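Long-range contacts in oxidoreductase, putative (Neosartorya fumigata, PDB 6SKX), which probably catalyses the NADPH-dependent reduction of imines to amines, as a fungal reductive aminase whose dinucleotide-binding domain belongs to the 6-phosphogluconate dehydrogenase family: residues Phe20-Tyr25 / Leu41-Thr46; Asp53-Ser58 / Asp80-Lys85. All coordinates share one frame; numbering follows the deposited sequence.

Interaction 1: Phe20-Tyr25 / Leu41-Thr46; sequences FLEEKY and LGKGAT
L21, on the last turn of helix 11-22, reaches over to the backbone of K43, G44 and A45, and its side chain carries most of the contact. L21 CB and CG lie 4.1 and 4.0 Å from K43 O. At the fork the branches part: L21 CD1 meets K43 CB at 3.8 Å and, slightly farther off, A45 CB at 4.0 Å, while L21 CD2 rests on the peptides, 3.5 Å from K43 O and 3.8 Å from A45 N.

Nearer the surface, E22 bends at chi2 and its OE2 comes to 3.2 Å from K43 CE; the salt bridge to K43 NZ is long, at 3.6 Å, and flanks the apolar contact. G44 turns with phi 109°, where a CB would press on the carbonyl oxygen before it. The helix closes in a Schellman motif with K24 as C-prime residue, marked by Y25 N to F20 O and K24 N to L21 O.

Beneath lies strand 26-30: L21 also touches V27, A45 touches V29, and T46 pairs with that strand's backbone. The loop leading into strand 46-47 is thus packed against the first helix of the Rossmann-type domain.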
# COMPACT_ATOMS: atom_id res chain seq x y z
N PHE A 20 -21.23 -3.83 -23.78
CA PHE A 20 -21.44 -3.66 -25.25
C PHE A 20 -22.93 -3.76 -25.59
O PHE A 20 -23.42 -2.97 -26.43
CB PHE A 20 -20.59 -4.64 -26.08
CG PHE A 20 -19.16 -4.18 -26.26
CD1 PHE A 20 -18.89 -2.97 -26.88
CD2 PHE A 20 -18.10 -4.92 -25.76
CE1 PHE A 20 -17.58 -2.53 -27.02
CE2 PHE A 20 -16.80 -4.47 -25.89
CZ PHE A 20 -16.54 -3.28 -26.54
N LEU A 21 -23.67 -4.66 -24.95
CA LEU A 21 -25.13 -4.85 -25.20
C LEU A 21 -25.95 -3.64 -24.69
O LEU A 21 -26.84 -3.24 -25.38
CB LEU A 21 -25.61 -6.14 -24.51
CG LEU A 21 -25.21 -7.44 -25.20
CD1 LEU A 21 -25.35 -8.62 -24.23
CD2 LEU A 21 -26.07 -7.69 -26.44
N GLU A 22 -25.63 -3.05 -23.54
CA GLU A 22 -26.29 -1.80 -23.05
C GLU A 22 -26.10 -0.68 -24.09
O GLU A 22 -26.99 0.16 -24.23
CB GLU A 22 -25.69 -1.22 -21.76
CG GLU A 22 -25.76 -2.11 -20.54
CD GLU A 22 -27.15 -2.66 -20.28
OE1 GLU A 22 -28.10 -1.85 -20.34
OE2 GLU A 22 -27.26 -3.90 -20.05
N GLU A 23 -24.91 -0.58 -24.69
CA GLU A 23 -24.54 0.49 -25.64
C GLU A 23 -24.99 0.15 -27.07
O GLU A 23 -24.50 0.79 -27.98
CB GLU A 23 -23.03 0.72 -25.58
CG GLU A 23 -22.56 1.34 -24.28
CD GLU A 23 -23.22 2.69 -24.01
OE1 GLU A 23 -23.57 3.37 -24.99
OE2 GLU A 23 -23.44 3.01 -22.83
N LYS A 24 -25.85 -0.87 -27.22
CA LYS A 24 -26.64 -1.21 -28.43
C LYS A 24 -25.73 -1.78 -29.55
O LYS A 24 -26.06 -1.63 -30.71
CB LYS A 24 -27.49 0.01 -28.80
CG LYS A 24 -28.81 0.12 -28.02
CD LYS A 24 -29.32 1.54 -27.82
N TYR A 25 -24.69 -2.51 -29.18
CA TYR A 25 -23.82 -3.14 -30.20
C TYR A 25 -24.38 -4.52 -30.53
O TYR A 25 -25.13 -5.07 -29.74
CB TYR A 25 -22.41 -3.32 -29.64
CG TYR A 25 -21.52 -2.11 -29.73
CD1 TYR A 25 -21.67 -1.04 -28.88
CD2 TYR A 25 -20.51 -2.04 -30.67
CE1 TYR A 25 -20.86 0.07 -28.97
CE2 TYR A 25 -19.68 -0.94 -30.76
CZ TYR A 25 -19.86 0.12 -29.91
OH TYR A 25 -19.05 1.20 -30.00
N LEU A 41 -28.26 -14.41 -23.20
CA LEU A 41 -29.25 -14.54 -24.28
C LEU A 41 -30.33 -13.47 -24.07
O LEU A 41 -30.64 -12.73 -25.04
CB LEU A 41 -29.81 -15.97 -24.28
CG LEU A 41 -30.91 -16.25 -25.30
CD1 LEU A 41 -30.42 -16.03 -26.71
CD2 LEU A 41 -31.46 -17.66 -25.17
N GLY A 42 -30.83 -13.35 -22.84
CA GLY A 42 -31.89 -12.38 -22.48
C GLY A 42 -31.58 -10.94 -22.93
O GLY A 42 -32.54 -10.18 -23.23
N LYS A 43 -30.33 -10.52 -22.84
CA LYS A 43 -29.92 -9.12 -23.16
C LYS A 43 -29.60 -8.99 -24.66
O LYS A 43 -29.22 -7.90 -25.04
CB LYS A 43 -28.69 -8.73 -22.35
CG LYS A 43 -28.91 -8.48 -20.86
CD LYS A 43 -28.03 -7.37 -20.27
CE LYS A 43 -28.75 -6.64 -19.14
NZ LYS A 43 -27.98 -6.64 -17.87
N GLY A 44 -29.64 -10.09 -25.43
CA GLY A 44 -29.51 -10.08 -26.91
C GLY A 44 -28.19 -10.65 -27.46
O GLY A 44 -27.98 -10.51 -28.68
N ALA A 45 -27.31 -11.23 -26.65
CA ALA A 45 -26.06 -11.84 -27.16
C ALA A 45 -26.40 -13.10 -27.98
O ALA A 45 -27.39 -13.76 -27.64
CB ALA A 45 -25.13 -12.19 -26.04
N THR A 46 -25.57 -13.42 -28.98
CA THR A 46 -25.68 -14.63 -29.84
C THR A 46 -24.53 -15.60 -29.51
O THR A 46 -23.37 -15.18 -29.54
CB THR A 46 -25.69 -14.19 -31.31
OG1 THR A 46 -26.83 -13.35 -31.48
CG2 THR A 46 -25.82 -15.33 -32.30

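Interaction 2: Asp53-Ser58 / Asp80-Lys85; sequences DGINAS and DHLHGK
I55 and H81 mark the closest backbone approach, their CA atoms 6.7 Å apart, where the C-terminal part of helix 51-56 faces the chain leading to strand 86-89. That chain leaves a short 3-10 segment at H81 and reverses through a type II beta turn from L82 to K85, with G84 at positive phi (72°) and K85 N bonded to L82 O. The turn brings K85 back to face the helix end.

I55 points at the other segment. Its CG2 lies 3.6 Å from H81 O and also meets H81 CB, while CD1 touches L82 CD2 at 4.0 Å. N56 lies beside the imidazole of H81, with its amide steeply inclined to the ring, the planes 80° apart.

K85 bends at chi2 (-61°) and then extends, its CE passing I55 O before NZ arrives beside two backbone carbonyl oxygens on one side of it. NZ donates to I55 O at 3.1 Å, tilted modestly from that carbonyl's plane, and to S58 O, also at 3.1 Å but well above the plane, with a C=O...N angle of 112°.

A salt bridge from K85 NZ to D59 supplies the third partner. The ammonium of this buried lysine is therefore held by one carboxylate and two carbonyl oxygens, an environment that would be expected to stabilise its positive charge while joining the helix end to the turn before strand 86-89.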
# COMPACT_ATOMS: atom_id res chain seq x y z
N ASP A 53 -16.78 -19.77 -35.70
CA ASP A 53 -18.00 -18.91 -35.69
C ASP A 53 -17.72 -17.59 -34.96
O ASP A 53 -18.16 -16.53 -35.47
CB ASP A 53 -19.18 -19.65 -35.06
CG ASP A 53 -19.71 -20.74 -35.98
OD1 ASP A 53 -19.16 -20.87 -37.09
OD2 ASP A 53 -20.65 -21.42 -35.59
N GLY A 54 -16.98 -17.64 -33.85
CA GLY A 54 -16.66 -16.46 -33.02
C GLY A 54 -15.79 -15.49 -33.80
O GLY A 54 -16.08 -14.29 -33.76
N ILE A 55 -14.78 -16.02 -34.51
CA ILE A 55 -13.89 -15.23 -35.42
C ILE A 55 -14.70 -14.69 -36.60
O ILE A 55 -14.47 -13.53 -36.97
CB ILE A 55 -12.69 -16.08 -35.90
CG1 ILE A 55 -11.80 -16.54 -34.74
CG2 ILE A 55 -11.89 -15.31 -36.95
CD1 ILE A 55 -11.24 -15.40 -33.93
N ASN A 56 -15.63 -15.47 -37.18
CA ASN A 56 -16.42 -14.96 -38.33
C ASN A 56 -17.56 -14.01 -37.90
O ASN A 56 -18.06 -13.34 -38.79
CB ASN A 56 -16.89 -16.09 -39.25
CG ASN A 56 -15.74 -16.65 -40.07
OD1 ASN A 56 -15.47 -17.84 -40.03
ND2 ASN A 56 -14.98 -15.79 -40.74
N ALA A 57 -17.90 -13.93 -36.62
CA ALA A 57 -19.03 -13.09 -36.18
C ALA A 57 -18.72 -11.60 -36.28
O ALA A 57 -19.67 -10.84 -36.36
CB ALA A 57 -19.44 -13.47 -34.78
N SER A 58 -17.45 -11.22 -36.28
CA SER A 58 -17.09 -9.78 -36.34
C SER A 58 -15.63 -9.61 -36.76
O SER A 58 -14.88 -10.56 -36.63
CB SER A 58 -17.30 -9.15 -35.00
OG SER A 58 -17.08 -7.76 -35.06
N ASP A 80 -6.78 -20.05 -39.75
CA ASP A 80 -7.06 -19.77 -41.19
C ASP A 80 -8.14 -18.67 -41.35
O ASP A 80 -8.35 -18.25 -42.51
CB ASP A 80 -7.57 -21.01 -41.95
CG ASP A 80 -6.59 -22.18 -42.10
OD1 ASP A 80 -5.37 -21.99 -41.93
OD2 ASP A 80 -7.08 -23.29 -42.41
N HIS A 81 -8.84 -18.24 -40.28
CA HIS A 81 -9.97 -17.28 -40.42
C HIS A 81 -9.57 -15.87 -39.99
O HIS A 81 -10.41 -14.96 -40.16
CB HIS A 81 -11.19 -17.84 -39.71
CG HIS A 81 -11.73 -19.07 -40.35
ND1 HIS A 81 -11.24 -20.34 -40.05
CD2 HIS A 81 -12.71 -19.24 -41.28
CE1 HIS A 81 -11.92 -21.24 -40.74
NE2 HIS A 81 -12.83 -20.58 -41.50
N LEU A 82 -8.31 -15.68 -39.58
CA LEU A 82 -7.80 -14.44 -38.93
C LEU A 82 -7.50 -13.30 -39.92
O LEU A 82 -7.35 -12.16 -39.44
CB LEU A 82 -6.54 -14.80 -38.14
CG LEU A 82 -6.78 -15.70 -36.93
CD1 LEU A 82 -5.49 -15.91 -36.16
CD2 LEU A 82 -7.86 -15.12 -36.02
N HIS A 83 -7.42 -13.56 -41.23
CA HIS A 83 -6.98 -12.56 -42.24
C HIS A 83 -7.92 -11.33 -42.15
O HIS A 83 -9.17 -11.52 -42.24
CB HIS A 83 -6.88 -13.20 -43.65
CG HIS A 83 -6.25 -12.30 -44.67
ND1 HIS A 83 -4.84 -12.20 -44.81
CD2 HIS A 83 -6.79 -11.42 -45.54
CE1 HIS A 83 -4.57 -11.29 -45.73
NE2 HIS A 83 -5.76 -10.80 -46.20
N GLY A 84 -7.36 -10.13 -42.02
CA GLY A 84 -8.09 -8.84 -41.94
C GLY A 84 -8.82 -8.64 -40.60
O GLY A 84 -9.51 -7.64 -40.47
N LYS A 85 -8.65 -9.51 -39.60
CA LYS A 85 -9.26 -9.31 -38.25
C LYS A 85 -8.40 -8.40 -37.37
O LYS A 85 -7.18 -8.36 -37.56
CB LYS A 85 -9.44 -10.62 -37.49
CG LYS A 85 -10.33 -11.65 -38.18
CD LYS A 85 -11.74 -11.17 -38.42
CE LYS A 85 -12.54 -12.14 -39.26
NZ LYS A 85 -13.94 -11.66 -39.38

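Both contacts belong to the Rossmann-type nucleotide-binding domain, with their centres 20 Å apart and nearest atoms about 7 Å apart, so they do not touch. Interaction 1 is a surface contact on the flank of strands 26-30 and 46-47; interaction 2 is more buried and joins elements that lead into strands 60-63 and 86-89. Each sets the end of a helix against a connection entering a parallel strand. Their chemistry differs with depth: 20-25 / 41-46 relies on leucine packing with a long, peripheral salt bridge, whereas 53-58 / 80-85 sets a lysine against backbone carbonyls and the carboxylate of D59, and its buried area is larger, 283 against 212 Å².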